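Local structure of endo-arabinase (Bacteroides thetaiotaomicron, 5C0P) at residues 29-34 / 273-278; 37-42 / 54-59; 161-166 / 181-186; 186-191 / 219-224. The protein probably hydrolyses glycosidic bonds in L-arabinan, as a glycoside hydrolase of family 43 with the five-bladed beta-propeller fold of that family. All blocks are in the same frame, centred on the assembly; numbering follows the deposited sequence.

Overall arrangement
The four contacts lie within one beta-propeller. Contact 1 joins the first and last sheets of the chain, and contact 2 lies about 11 Å from it, centre to centre, within the first sheet; Leu32 O and Tyr41 N, 2.9 Å apart, link the two. Contacts 3 and 4 have centres about 11 Å apart and share Ser186, with Phe183 and Ala185 packed on Trp221. Contacts 1 and 4 touch where Ile274 CD1 meets Leu220 CD1 at 4.1 Å. The side chains of His277 (contact 1) and Ser222 (contact 4) lie about 4 and 5 Å from that of His261, which with Asp84 marks a magnesium site. A second magnesium ion lies about 4 Å from the Glu162 side chain of contact 3.

Contact 1. Residues 29-34 / 273-278; sequences PFILVD and MISYHA. With GOL (glycerol), chain I.
Pro29 packs on the backbone of Tyr276 and His277 and on the hydroxyl of Ser275, and this is the tight part of the contact. Its CG lies 3.4 Å from Tyr276 O, its CD reaches His277 N at 3.5 Å, and CD also meets the edge of the His277 ring. A compact proline ring suits a place so close to a strand. With OG of Ser275 anti to its backbone N (chi1 174°), the hydroxyl donates to Pro29 O over 2.8 Å, coming from above the carbonyl plane. CG1 of Ile31 packs 3.6 Å from that OG of Ser275.

The other side of strand 273-278 is looser. The Tyr276 side chain leaves its strand away from 29-34, and its OH accepts a 3.1 Å hydrogen bond from O3 of a glycerol, probably from the crystallisation liquor. That OH is also bonded to Asp257. A phenylalanine in place of Tyr276 would probably leave the Asp257 carboxylate without this partner and the glycerol more weakly held.

His277 ND1 bonds Asp28 N. Strand 273-278 runs between strands 260-266 and 285-290, while 30-34 pairs with 39-45; the first sheet thus meets the last, as expected where a propeller ring closes.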
loop_
_atom_site.group_PDB
_atom_site.type_symbol
_atom_site.label_atom_id
_atom_site.label_comp_id
_atom_site.label_asym_id
_atom_site.label_seq_id
_atom_site.Cartn_x
_atom_site.Cartn_y
_atom_site.Cartn_z
ATOM N N PRO A 29 3.747 3.098 6.139
ATOM C CA PRO A 29 5.023 3.464 5.508
ATOM C C PRO A 29 5.450 2.548 4.364
ATOM O O PRO A 29 5.687 1.346 4.537
ATOM C CB PRO A 29 6.021 3.356 6.662
ATOM C CG PRO A 29 5.456 2.276 7.527
ATOM C CD PRO A 29 3.952 2.450 7.450
ATOM N N PHE A 30 5.532 3.145 3.186
ATOM C CA PHE A 30 5.997 2.457 1.991
ATOM C C PHE A 30 7.413 2.941 1.704
ATOM O O PHE A 30 7.651 4.141 1.588
ATOM C CB PHE A 30 5.075 2.803 0.821
ATOM C CG PHE A 30 5.392 2.061 -0.450
ATOM C CD1 PHE A 30 6.470 2.444 -1.243
ATOM C CD2 PHE A 30 4.612 0.991 -0.864
ATOM C CE1 PHE A 30 6.773 1.772 -2.416
ATOM C CE2 PHE A 30 4.903 0.314 -2.047
ATOM C CZ PHE A 30 5.986 0.703 -2.821
ATOM N N ILE A 31 8.353 2.008 1.578
ATOM C CA ILE A 31 9.748 2.363 1.305
ATOM C C ILE A 31 10.065 2.173 -0.174
ATOM O O ILE A 31 9.987 1.052 -0.700
ATOM C CB ILE A 31 10.712 1.473 2.107
ATOM C CG1 ILE A 31 10.440 1.579 3.612
ATOM C CG2 ILE A 31 12.170 1.832 1.762
ATOM C CD1 ILE A 31 10.562 3.006 4.156
ATOM N N LEU A 32 10.403 3.269 -0.847
ATOM C CA LEU A 32 10.906 3.206 -2.215
ATOM C C LEU A 32 12.418 3.010 -2.172
ATOM O O LEU A 32 13.137 3.856 -1.638
ATOM C CB LEU A 32 10.575 4.497 -2.962
ATOM C CG LEU A 32 11.254 4.680 -4.327
ATOM C CD1 LEU A 32 10.782 3.636 -5.350
ATOM C CD2 LEU A 32 10.991 6.081 -4.836
ATOM N N VAL A 33 12.895 1.886 -2.706
ATOM C CA VAL A 33 14.332 1.652 -2.870
ATOM C C VAL A 33 14.712 2.098 -4.270
ATOM O O VAL A 33 14.348 1.451 -5.256
ATOM C CB VAL A 33 14.683 0.164 -2.695
ATOM C CG1 VAL A 33 16.198 -0.045 -2.758
ATOM C CG2 VAL A 33 14.138 -0.357 -1.389
ATOM N N ASP A 34 15.425 3.216 -4.367
ATOM C CA ASP A 34 15.754 3.758 -5.677
ATOM C C ASP A 34 17.216 3.512 -6.005
ATOM O O ASP A 34 18.102 4.173 -5.458
ATOM C CB ASP A 34 15.478 5.255 -5.729
ATOM C CG ASP A 34 15.672 5.815 -7.105
ATOM O OD1 ASP A 34 15.109 5.230 -8.062
ATOM O OD2 ASP A 34 16.419 6.811 -7.238
HETATM N N MSE A 273 13.059 -7.139 3.444
HETATM C CA MSE A 273 12.601 -6.383 4.606
HETATM C C MSE A 273 11.096 -6.183 4.536
HETATM O O MSE A 273 10.520 -6.139 3.452
HETATM C CB MSE A 273 13.237 -4.984 4.629
HETATM C CG MSE A 273 14.732 -4.948 4.416
HETATM SE SE MSE A 273 15.690 -5.555 5.980
HETATM C CE MSE A 273 15.212 -4.109 7.160
ATOM N N ILE A 274 10.470 -6.018 5.700
ATOM C CA ILE A 274 9.075 -5.584 5.769
ATOM C C ILE A 274 9.023 -4.192 6.398
ATOM O O ILE A 274 9.829 -3.866 7.265
ATOM C CB ILE A 274 8.193 -6.599 6.543
ATOM C CG1 ILE A 274 6.703 -6.227 6.447
ATOM C CG2 ILE A 274 8.634 -6.711 7.996
ATOM C CD1 ILE A 274 5.764 -7.350 6.908
ATOM N N SER A 275 8.094 -3.372 5.918
ATOM C CA SER A 275 7.840 -2.048 6.483
ATOM C C SER A 275 6.349 -1.905 6.772
ATOM O O SER A 275 5.509 -2.150 5.890
ATOM C CB SER A 275 8.290 -0.966 5.493
ATOM O OG SER A 275 7.939 0.340 5.939
ATOM N N TYR A 276 6.017 -1.501 7.998
ATOM C CA TYR A 276 4.624 -1.289 8.397
ATOM C C TYR A 276 4.600 -0.323 9.563
ATOM O O TYR A 276 5.647 0.027 10.077
ATOM C CB TYR A 276 3.944 -2.611 8.774
ATOM C CG TYR A 276 4.481 -3.341 9.989
ATOM C CD1 TYR A 276 3.853 -3.237 11.226
ATOM C CD2 TYR A 276 5.578 -4.185 9.880
ATOM C CE1 TYR A 276 4.323 -3.941 12.334
ATOM C CE2 TYR A 276 6.057 -4.893 10.979
ATOM C CZ TYR A 276 5.428 -4.758 12.198
ATOM O OH TYR A 276 5.907 -5.471 13.283
ATOM N N HIS A 277 3.419 0.110 10.003
ATOM C CA HIS A 277 3.392 0.965 11.189
ATOM C C HIS A 277 2.838 0.215 12.383
ATOM O O HIS A 277 2.031 -0.697 12.226
ATOM C CB HIS A 277 2.600 2.262 10.957
ATOM C CG HIS A 277 1.114 2.065 10.913
ATOM N ND1 HIS A 277 0.404 2.052 9.734
ATOM C CD2 HIS A 277 0.211 1.851 11.900
ATOM C CE1 HIS A 277 -0.877 1.850 9.994
ATOM N NE2 HIS A 277 -1.017 1.717 11.306
ATOM N N ALA A 278 3.281 0.595 13.576
ATOM C CA ALA A 278 2.726 0.065 14.816
ATOM C C ALA A 278 2.938 1.100 15.904
ATOM O O ALA A 278 3.846 1.920 15.807
ATOM C CB ALA A 278 3.413 -1.242 15.193
HETATM C C1 GOL I . 8.758 -9.008 11.426
HETATM C C2 GOL I . 7.415 -9.695 11.198
HETATM O O2 GOL I . 7.305 -10.077 9.846
HETATM C C3 GOL I . 6.281 -8.739 11.534
HETATM O O3 GOL I . 6.245 -8.538 12.928
#

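Contact 2. Residues 37-42 / 54-59; sequences TSMYYL and KSKDLS
Tyr40 carries its CG anti to the carbonyl carbon (chi1 -59°), as Leu58 does (chi1 -55°), and the two side chains meet at about a right angle. CD2 of Leu58 sits over one face of the Tyr40 ring, 3.7 Å from its centroid, in a CH-pi contact. Lys56 O approaches the edge of the same ring, 3.4 Å from CE2.

In the backbone, Tyr40 and Ser55 form an antiparallel hydrogen-bonded pair. Tyr40 N donates to Ser55 O over 2.9 Å and nearly straight, at 171°; the return bond, from Ser55 N to Tyr40 O, is more bent. On the sheet face of Tyr41 and Lys54, the lysine methylenes run beside the tyrosine ring, with CG over its face and CD 3.6 Å from CE2. SE of the selenomethionine Met39 packs 3.7 Å from CG of Lys56.

Ser55 OG accepts from Asp57 N and, over 2.8 Å, from Leu58 N, making an ST turn and ST motif as the strand ends, and bonds Thr60 O as well. A small hydroxyl residue thus fixes the turn that delivers Leu58 to Tyr40. Lys54 divides its chemistry: apolar methylenes cover the aromatic ring, while NZ forms salt bridges with Glu15 and Glu64, which would probably stabilise its positive charge.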
loop_
_atom_site.group_PDB
_atom_site.type_symbol
_atom_site.label_atom_id
_atom_site.label_comp_id
_atom_site.label_asym_id
_atom_site.label_seq_id
_atom_site.Cartn_x
_atom_site.Cartn_y
_atom_site.Cartn_z
ATOM N N THR A 37 19.298 6.827 -7.742
ATOM C CA THR A 37 19.897 7.830 -6.863
ATOM C C THR A 37 20.556 7.182 -5.652
ATOM O O THR A 37 21.164 7.868 -4.823
ATOM C CB THR A 37 18.862 8.866 -6.385
ATOM O OG1 THR A 37 17.830 8.216 -5.622
ATOM C CG2 THR A 37 18.246 9.585 -7.591
ATOM N N SER A 38 20.431 5.857 -5.563
ATOM C CA SER A 38 21.047 5.079 -4.484
ATOM C C SER A 38 20.596 5.562 -3.105
ATOM O O SER A 38 21.419 5.816 -2.213
ATOM C CB SER A 38 22.575 5.100 -4.604
ATOM O OG SER A 38 23.147 4.091 -3.791
HETATM N N MSE A 39 19.282 5.704 -2.952
HETATM C CA MSE A 39 18.669 6.214 -1.729
HETATM C C MSE A 39 17.344 5.524 -1.486
HETATM O O MSE A 39 16.721 5.007 -2.420
HETATM C CB MSE A 39 18.401 7.724 -1.845
HETATM C CG MSE A 39 19.630 8.623 -1.805
HETATM SE SE MSE A 39 20.312 8.797 0.023
HETATM C CE MSE A 39 21.711 10.081 -0.358
ATOM N N TYR A 40 16.908 5.543 -0.231
ATOM C CA TYR A 40 15.575 5.102 0.154
ATOM C C TYR A 40 14.698 6.339 0.347
ATOM O O TYR A 40 15.156 7.362 0.868
ATOM C CB TYR A 40 15.627 4.361 1.483
ATOM C CG TYR A 40 16.506 3.133 1.510
ATOM C CD1 TYR A 40 16.027 1.906 1.087
ATOM C CD2 TYR A 40 17.808 3.199 2.006
ATOM C CE1 TYR A 40 16.819 0.772 1.133
ATOM C CE2 TYR A 40 18.611 2.070 2.056
ATOM C CZ TYR A 40 18.105 0.861 1.616
ATOM O OH TYR A 40 18.881 -0.268 1.663
ATOM N N TYR A 41 13.440 6.246 -0.074
ATOM C CA TYR A 41 12.509 7.363 0.062
ATOM C C TYR A 41 11.253 6.912 0.777
ATOM O O TYR A 41 10.686 5.870 0.451
ATOM C CB TYR A 41 12.141 7.959 -1.301
ATOM C CG TYR A 41 13.327 8.510 -2.047
ATOM C CD1 TYR A 41 14.191 7.664 -2.743
ATOM C CD2 TYR A 41 13.599 9.872 -2.052
ATOM C CE1 TYR A 41 15.292 8.165 -3.414
ATOM C CE2 TYR A 41 14.694 10.385 -2.717
ATOM C CZ TYR A 41 15.537 9.529 -3.400
ATOM O OH TYR A 41 16.623 10.057 -4.056
ATOM N N LEU A 42 10.803 7.733 1.719
ATOM C CA LEU A 42 9.567 7.481 2.449
ATOM C C LEU A 42 8.647 8.680 2.262
ATOM O O LEU A 42 8.848 9.745 2.871
ATOM C CB LEU A 42 9.878 7.245 3.928
ATOM C CG LEU A 42 8.743 7.015 4.933
ATOM C CD1 LEU A 42 7.736 6.009 4.410
ATOM C CD2 LEU A 42 9.320 6.532 6.264
ATOM N N LYS A 54 14.200 11.090 3.064
ATOM C CA LYS A 54 15.171 10.320 2.297
ATOM C C LYS A 54 16.219 9.760 3.249
ATOM O O LYS A 54 16.506 10.371 4.276
ATOM C CB LYS A 54 15.845 11.243 1.283
ATOM C CG LYS A 54 16.816 10.581 0.318
ATOM C CD LYS A 54 17.418 11.622 -0.638
ATOM C CE LYS A 54 18.460 12.502 0.037
ATOM N NZ LYS A 54 19.023 13.530 -0.893
ATOM N N SER A 55 16.783 8.599 2.914
ATOM C CA SER A 55 17.757 7.943 3.793
ATOM C C SER A 55 18.775 7.136 2.998
ATOM O O SER A 55 18.437 6.563 1.962
ATOM C CB SER A 55 17.047 7.008 4.767
ATOM O OG SER A 55 17.971 6.418 5.671
ATOM N N LYS A 56 20.018 7.091 3.481
ATOM C CA LYS A 56 21.028 6.229 2.886
ATOM C C LYS A 56 20.905 4.792 3.374
ATOM O O LYS A 56 21.379 3.883 2.702
ATOM C CB LYS A 56 22.444 6.716 3.216
ATOM C CG LYS A 56 22.837 8.063 2.637
ATOM C CD LYS A 56 24.206 8.462 3.187
ATOM C CE LYS A 56 24.759 9.735 2.571
ATOM N NZ LYS A 56 26.130 10.000 3.110
ATOM N N ASP A 57 20.299 4.590 4.547
ATOM C CA ASP A 57 20.444 3.302 5.229
ATOM C C ASP A 57 19.240 2.817 6.027
ATOM O O ASP A 57 19.325 1.762 6.672
ATOM C CB ASP A 57 21.673 3.320 6.145
ATOM C CG ASP A 57 21.579 4.371 7.261
ATOM O OD1 ASP A 57 20.547 5.069 7.370
ATOM O OD2 ASP A 57 22.549 4.488 8.043
ATOM N N LEU A 58 18.154 3.592 5.984
ATOM C CA LEU A 58 16.899 3.340 6.718
ATOM C C LEU A 58 16.947 3.730 8.196
ATOM O O LEU A 58 15.916 3.727 8.877
ATOM C CB LEU A 58 16.410 1.887 6.560
ATOM C CG LEU A 58 16.220 1.408 5.117
ATOM C CD1 LEU A 58 16.067 -0.113 5.108
ATOM C CD2 LEU A 58 15.005 2.076 4.515
ATOM N N SER A 59 18.132 4.095 8.682
ATOM C CA SER A 59 18.321 4.398 10.099
ATOM C C SER A 59 18.179 5.885 10.416
ATOM O O SER A 59 17.506 6.256 11.383
ATOM C CB SER A 59 19.678 3.886 10.585
ATOM O OG SER A 59 19.854 4.170 11.962
#

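Contact 3. Residues 161-166 / 181-186; sequences GEIYAQ and LLFKAS
Leu181 and Tyr164 cross obliquely, with the methyl CD1 of the leucine over one face of the ring, 4.1 Å from its centroid and 21° off the normal. CB of Leu181 meets the ring atom CE2 at 3.6 Å. The same CD1 also touches CB of Glu162, whose side chain runs at about a right angle to that of Leu181. A branched leucine can therefore serve two neighbours at once. Tyr164 OH donates to Glu162 OE1 over 2.6 Å, arriving from above the carboxylate plane. Lys184 lies beside Glu162 and points the same way, but NZ stays 4.3 Å from OE2, beyond a salt bridge; the nearby charges may still attract. A bound magnesium ion lies about 4 Å from the Glu162 side chain, so this face of the sheet borders a metal.

On the opposite face, Ile163 and Phe183 run side by side. CD1 of Ile163 comes within 3.7 Å of Phe183 CZ, while its CB lies over the ring. Leu182 joins them, its CD1 3.9 Å from CB of Ala165, where a small side chain suits the close approach.

These antiparallel strands carry a beta bulge: the register slips by one between Ile163 and Tyr164. Ile163 donates from N to Phe183 O and accepts at O from Leu182 N, over 2.8 Å, which leaves Tyr164 paired with Leu181.

Strand 147-153 flanks 162-168 on its other edge, and Phe151 and Trp132 meet the Tyr164 ring. Beyond the Ile163 face lies strand 217-224 of the next sheet, where Trp221 and Met219 receive Phe183.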
loop_
_atom_site.group_PDB
_atom_site.type_symbol
_atom_site.label_atom_id
_atom_site.label_comp_id
_atom_site.label_asym_id
_atom_site.label_seq_id
_atom_site.Cartn_x
_atom_site.Cartn_y
_atom_site.Cartn_z
ATOM N N GLY A 161 -15.372 -6.417 3.761
ATOM C CA GLY A 161 -14.428 -5.676 2.939
ATOM C C GLY A 161 -13.917 -6.544 1.810
ATOM O O GLY A 161 -13.799 -7.758 1.974
ATOM N N GLU A 162 -13.627 -5.924 0.668
ATOM C CA GLU A 162 -13.259 -6.654 -0.535
ATOM C C GLU A 162 -11.898 -6.203 -1.056
ATOM O O GLU A 162 -11.523 -5.045 -0.916
ATOM C CB GLU A 162 -14.329 -6.433 -1.607
ATOM C CG GLU A 162 -15.694 -7.044 -1.230
ATOM C CD GLU A 162 -16.829 -6.668 -2.173
ATOM O OE1 GLU A 162 -16.615 -5.877 -3.119
ATOM O OE2 GLU A 162 -17.957 -7.175 -1.956
ATOM N N ILE A 163 -11.161 -7.129 -1.656
ATOM C CA ILE A 163 -9.919 -6.799 -2.343
ATOM C C ILE A 163 -10.025 -7.250 -3.803
ATOM O O ILE A 163 -10.485 -8.368 -4.086
ATOM C CB ILE A 163 -8.694 -7.431 -1.637
ATOM C CG1 ILE A 163 -8.435 -6.681 -0.331
ATOM C CG2 ILE A 163 -7.459 -7.374 -2.535
ATOM C CD1 ILE A 163 -7.334 -7.271 0.544
ATOM N N TYR A 164 -9.623 -6.357 -4.712
ATOM C CA TYR A 164 -9.731 -6.567 -6.165
ATOM C C TYR A 164 -8.386 -6.486 -6.860
ATOM O O TYR A 164 -7.489 -5.789 -6.393
ATOM C CB TYR A 164 -10.625 -5.508 -6.814
ATOM C CG TYR A 164 -12.082 -5.685 -6.505
ATOM C CD1 TYR A 164 -12.626 -5.176 -5.337
ATOM C CD2 TYR A 164 -12.920 -6.356 -7.389
ATOM C CE1 TYR A 164 -13.964 -5.359 -5.044
ATOM C CE2 TYR A 164 -14.261 -6.544 -7.101
ATOM C CZ TYR A 164 -14.777 -6.034 -5.931
ATOM O OH TYR A 164 -16.116 -6.213 -5.644
ATOM N N ALA A 165 -8.269 -7.179 -7.990
ATOM C CA ALA A 165 -7.150 -6.978 -8.907
ATOM C C ALA A 165 -7.668 -6.583 -10.287
ATOM O O ALA A 165 -8.770 -6.974 -10.690
ATOM C CB ALA A 165 -6.303 -8.232 -9.010
ATOM N N GLN A 166 -6.858 -5.829 -11.028
ATOM C CA GLN A 166 -7.244 -5.412 -12.367
ATOM C C GLN A 166 -5.984 -5.067 -13.148
ATOM O O GLN A 166 -5.113 -4.391 -12.609
ATOM C CB GLN A 166 -8.143 -4.174 -12.269
ATOM C CG GLN A 166 -8.877 -3.822 -13.551
ATOM C CD GLN A 166 -9.868 -2.704 -13.348
ATOM O OE1 GLN A 166 -9.878 -2.040 -12.306
ATOM N NE2 GLN A 166 -10.705 -2.477 -14.351
ATOM N N LEU A 181 -12.732 -9.654 -8.213
ATOM C CA LEU A 181 -12.763 -9.846 -6.764
ATOM C C LEU A 181 -11.891 -11.023 -6.356
ATOM O O LEU A 181 -12.127 -12.154 -6.776
ATOM C CB LEU A 181 -14.204 -10.059 -6.283
ATOM C CG LEU A 181 -14.372 -10.382 -4.790
ATOM C CD1 LEU A 181 -13.989 -9.197 -3.946
ATOM C CD2 LEU A 181 -15.809 -10.768 -4.499
ATOM N N LEU A 182 -10.882 -10.738 -5.540
ATOM C CA LEU A 182 -9.942 -11.759 -5.072
ATOM C C LEU A 182 -10.471 -12.522 -3.861
ATOM O O LEU A 182 -10.450 -13.757 -3.831
ATOM C CB LEU A 182 -8.597 -11.111 -4.737
ATOM C CG LEU A 182 -7.938 -10.384 -5.915
ATOM C CD1 LEU A 182 -6.524 -9.979 -5.557
ATOM C CD2 LEU A 182 -7.930 -11.237 -7.166
ATOM N N PHE A 183 -10.939 -11.777 -2.866
ATOM C CA PHE A 183 -11.523 -12.369 -1.664
ATOM C C PHE A 183 -12.158 -11.294 -0.819
ATOM O O PHE A 183 -11.935 -10.101 -1.054
ATOM C CB PHE A 183 -10.485 -13.152 -0.835
ATOM C CG PHE A 183 -9.291 -12.344 -0.393
ATOM C CD1 PHE A 183 -9.332 -11.571 0.764
ATOM C CD2 PHE A 183 -8.110 -12.403 -1.111
ATOM C CE1 PHE A 183 -8.220 -10.851 1.177
ATOM C CE2 PHE A 183 -6.990 -11.695 -0.702
ATOM C CZ PHE A 183 -7.047 -10.915 0.441
ATOM N N LYS A 184 -12.963 -11.733 0.141
ATOM C CA LYS A 184 -13.513 -10.860 1.160
ATOM C C LYS A 184 -12.768 -11.124 2.460
ATOM O O LYS A 184 -12.286 -12.231 2.686
ATOM C CB LYS A 184 -15.003 -11.132 1.329
ATOM C CG LYS A 184 -15.791 -10.948 0.042
ATOM C CD LYS A 184 -17.272 -11.214 0.233
ATOM C CE LYS A 184 -18.042 -10.774 -1.010
ATOM N NZ LYS A 184 -19.506 -11.033 -0.879
ATOM N N ALA A 185 -12.689 -10.112 3.315
ATOM C CA ALA A 185 -11.888 -10.208 4.536
ATOM C C ALA A 185 -12.290 -11.383 5.431
ATOM O O ALA A 185 -11.433 -11.997 6.084
ATOM C CB ALA A 185 -11.932 -8.899 5.315
ATOM N N SER A 186 -13.580 -11.707 5.464
ATOM C CA SER A 186 -14.064 -12.779 6.340
ATOM C C SER A 186 -13.502 -14.164 5.982
ATOM O O SER A 186 -13.639 -15.116 6.759
ATOM C CB SER A 186 -15.590 -12.841 6.321
ATOM O OG SER A 186 -16.030 -13.336 5.067
#

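Contact 4. Residues 186-191 / 219-224; sequences SEAPWV and MLWSSF
Ser223 turns its OG to Val203 O in a hydrogen bond, and the same OG touches Val191 CG1 across the contact at 3.8 Å. Beside it, the CA of Val191 makes a weak CA-H...O contact with Phe224 O at 3.5 Å, and CZ3 of Trp190 lies 3.9 Å from Phe224 O.

At the heart of the contact two tryptophan side chains, Trp190 and Trp221, pass one another running opposite ways. Their six-membered rings have centroids 5.4 Å apart and planes at 42°, with CZ2 of Trp190 over one face of Trp221. In Trp190 chi1 (55°) sets CG between the backbone N and the carbonyl carbon. CH2 of Trp190 lies 3.5 Å from CB of Ser223, a small residue that accepts so broad a ring. Ala188 CB meets the edge of Trp221, 3.7 Å from CZ2, and Val191 CG2 touches CH2. An alanine in place of Trp190 would probably open a gap beside Ser223 and leave that face of Trp221 without its partner.

A type I turn closed by Val191 N to Ala188 O presents these groups together. Trp221 NE1 is bonded to Gln249. Here the loop after strand 178-184 packs on strand 217-224 of the next sheet, consistent with neighbouring blades of the family 43 propeller.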
loop_
_atom_site.group_PDB
_atom_site.type_symbol
_atom_site.label_atom_id
_atom_site.label_comp_id
_atom_site.label_asym_id
_atom_site.label_seq_id
_atom_site.Cartn_x
_atom_site.Cartn_y
_atom_site.Cartn_z
ATOM N N SER A 186 -13.580 -11.707 5.464
ATOM C CA SER A 186 -14.064 -12.779 6.340
ATOM C C SER A 186 -13.502 -14.164 5.982
ATOM O O SER A 186 -13.639 -15.116 6.759
ATOM C CB SER A 186 -15.590 -12.841 6.321
ATOM O OG SER A 186 -16.030 -13.336 5.067
ATOM N N GLU A 187 -12.879 -14.285 4.812
ATOM C CA GLU A 187 -12.292 -15.560 4.406
ATOM C C GLU A 187 -11.062 -15.920 5.240
ATOM O O GLU A 187 -10.667 -17.088 5.302
ATOM C CB GLU A 187 -11.951 -15.535 2.920
ATOM C CG GLU A 187 -13.189 -15.353 2.070
ATOM C CD GLU A 187 -12.914 -15.374 0.589
ATOM O OE1 GLU A 187 -12.085 -16.201 0.125
ATOM O OE2 GLU A 187 -13.553 -14.565 -0.112
ATOM N N ALA A 188 -10.451 -14.917 5.867
ATOM C CA ALA A 188 -9.315 -15.170 6.752
ATOM C C ALA A 188 -9.843 -15.486 8.142
ATOM O O ALA A 188 -10.597 -14.698 8.711
ATOM C CB ALA A 188 -8.401 -13.962 6.802
ATOM N N PRO A 189 -9.446 -16.640 8.701
ATOM C CA PRO A 189 -10.009 -17.074 9.983
ATOM C C PRO A 189 -9.635 -16.161 11.148
ATOM O O PRO A 189 -10.315 -16.173 12.168
ATOM C CB PRO A 189 -9.377 -18.449 10.206
ATOM C CG PRO A 189 -8.799 -18.850 8.907
ATOM C CD PRO A 189 -8.526 -17.632 8.118
ATOM N N TRP A 190 -8.566 -15.384 11.003
ATOM C CA TRP A 190 -8.107 -14.556 12.116
ATOM C C TRP A 190 -8.893 -13.254 12.217
ATOM O O TRP A 190 -8.826 -12.563 13.236
ATOM C CB TRP A 190 -6.612 -14.252 11.996
ATOM C CG TRP A 190 -6.218 -13.615 10.690
ATOM C CD1 TRP A 190 -5.763 -14.252 9.567
ATOM C CD2 TRP A 190 -6.236 -12.208 10.372
ATOM N NE1 TRP A 190 -5.499 -13.334 8.576
ATOM C CE2 TRP A 190 -5.776 -12.078 9.041
ATOM C CE3 TRP A 190 -6.577 -11.053 11.084
ATOM C CZ2 TRP A 190 -5.657 -10.837 8.411
ATOM C CZ3 TRP A 190 -6.450 -9.815 10.449
ATOM C CH2 TRP A 190 -5.999 -9.722 9.129
ATOM N N VAL A 191 -9.647 -12.936 11.171
ATOM C CA VAL A 191 -10.330 -11.645 11.086
ATOM C C VAL A 191 -11.552 -11.561 12.005
ATOM O O VAL A 191 -12.361 -12.488 12.071
ATOM C CB VAL A 191 -10.747 -11.343 9.629
ATOM C CG1 VAL A 191 -11.717 -10.161 9.571
ATOM C CG2 VAL A 191 -9.523 -11.069 8.778
HETATM N N MSE A 219 0.286 -12.546 -0.863
HETATM C CA MSE A 219 -0.295 -11.227 -0.647
HETATM C C MSE A 219 -0.302 -10.908 0.824
HETATM O O MSE A 219 -0.711 -11.723 1.653
HETATM C CB MSE A 219 -1.713 -11.085 -1.196
HETATM C CG MSE A 219 -2.234 -9.639 -1.052
HETATM SE SE MSE A 219 -4.068 -9.510 -1.490
HETATM C CE MSE A 219 -3.835 -9.651 -3.411
ATOM N N LEU A 220 0.190 -9.722 1.151
ATOM C CA LEU A 220 -0.000 -9.172 2.483
ATOM C C LEU A 220 -1.177 -8.213 2.439
ATOM O O LEU A 220 -1.433 -7.555 1.420
ATOM C CB LEU A 220 1.250 -8.427 2.947
ATOM C CG LEU A 220 2.517 -9.277 3.037
ATOM C CD1 LEU A 220 3.679 -8.394 3.481
ATOM C CD2 LEU A 220 2.332 -10.441 3.996
ATOM N N TRP A 221 -1.907 -8.140 3.543
ATOM C CA TRP A 221 -2.999 -7.187 3.673
ATOM C C TRP A 221 -3.326 -7.035 5.145
ATOM O O TRP A 221 -2.852 -7.818 5.968
ATOM C CB TRP A 221 -4.224 -7.641 2.864
ATOM C CG TRP A 221 -4.835 -8.941 3.305
ATOM C CD1 TRP A 221 -4.336 -10.196 3.115
ATOM C CD2 TRP A 221 -6.085 -9.101 3.980
ATOM N NE1 TRP A 221 -5.196 -11.134 3.650
ATOM C CE2 TRP A 221 -6.276 -10.481 4.185
ATOM C CE3 TRP A 221 -7.055 -8.205 4.435
ATOM C CZ2 TRP A 221 -7.411 -10.988 4.836
ATOM C CZ3 TRP A 221 -8.177 -8.706 5.080
ATOM C CH2 TRP A 221 -8.347 -10.085 5.268
ATOM N N SER A 222 -4.126 -6.029 5.486
ATOM C CA SER A 222 -4.430 -5.774 6.891
ATOM C C SER A 222 -5.911 -5.737 7.224
ATOM O O SER A 222 -6.748 -5.342 6.407
ATOM C CB SER A 222 -3.780 -4.473 7.356
ATOM O OG SER A 222 -2.386 -4.650 7.530
ATOM N N SER A 223 -6.204 -6.143 8.456
ATOM C CA SER A 223 -7.537 -6.081 9.036
ATOM C C SER A 223 -7.391 -6.132 10.547
ATOM O O SER A 223 -6.287 -6.019 11.069
ATOM C CB SER A 223 -8.405 -7.239 8.526
ATOM O OG SER A 223 -9.775 -6.981 8.759
ATOM N N PHE A 224 -8.503 -6.302 11.253
ATOM C CA PHE A 224 -8.471 -6.410 12.710
ATOM C C PHE A 224 -8.679 -7.853 13.148
ATOM O O PHE A 224 -9.450 -8.582 12.529
ATOM C CB PHE A 224 -9.511 -5.471 13.330
ATOM C CG PHE A 224 -9.186 -4.026 13.125
ATOM C CD1 PHE A 224 -9.583 -3.367 11.967
ATOM C CD2 PHE A 224 -8.418 -3.344 14.058
ATOM C CE1 PHE A 224 -9.249 -2.033 11.766
ATOM C CE2 PHE A 224 -8.086 -2.011 13.865
ATOM C CZ PHE A 224 -8.501 -1.358 12.715
#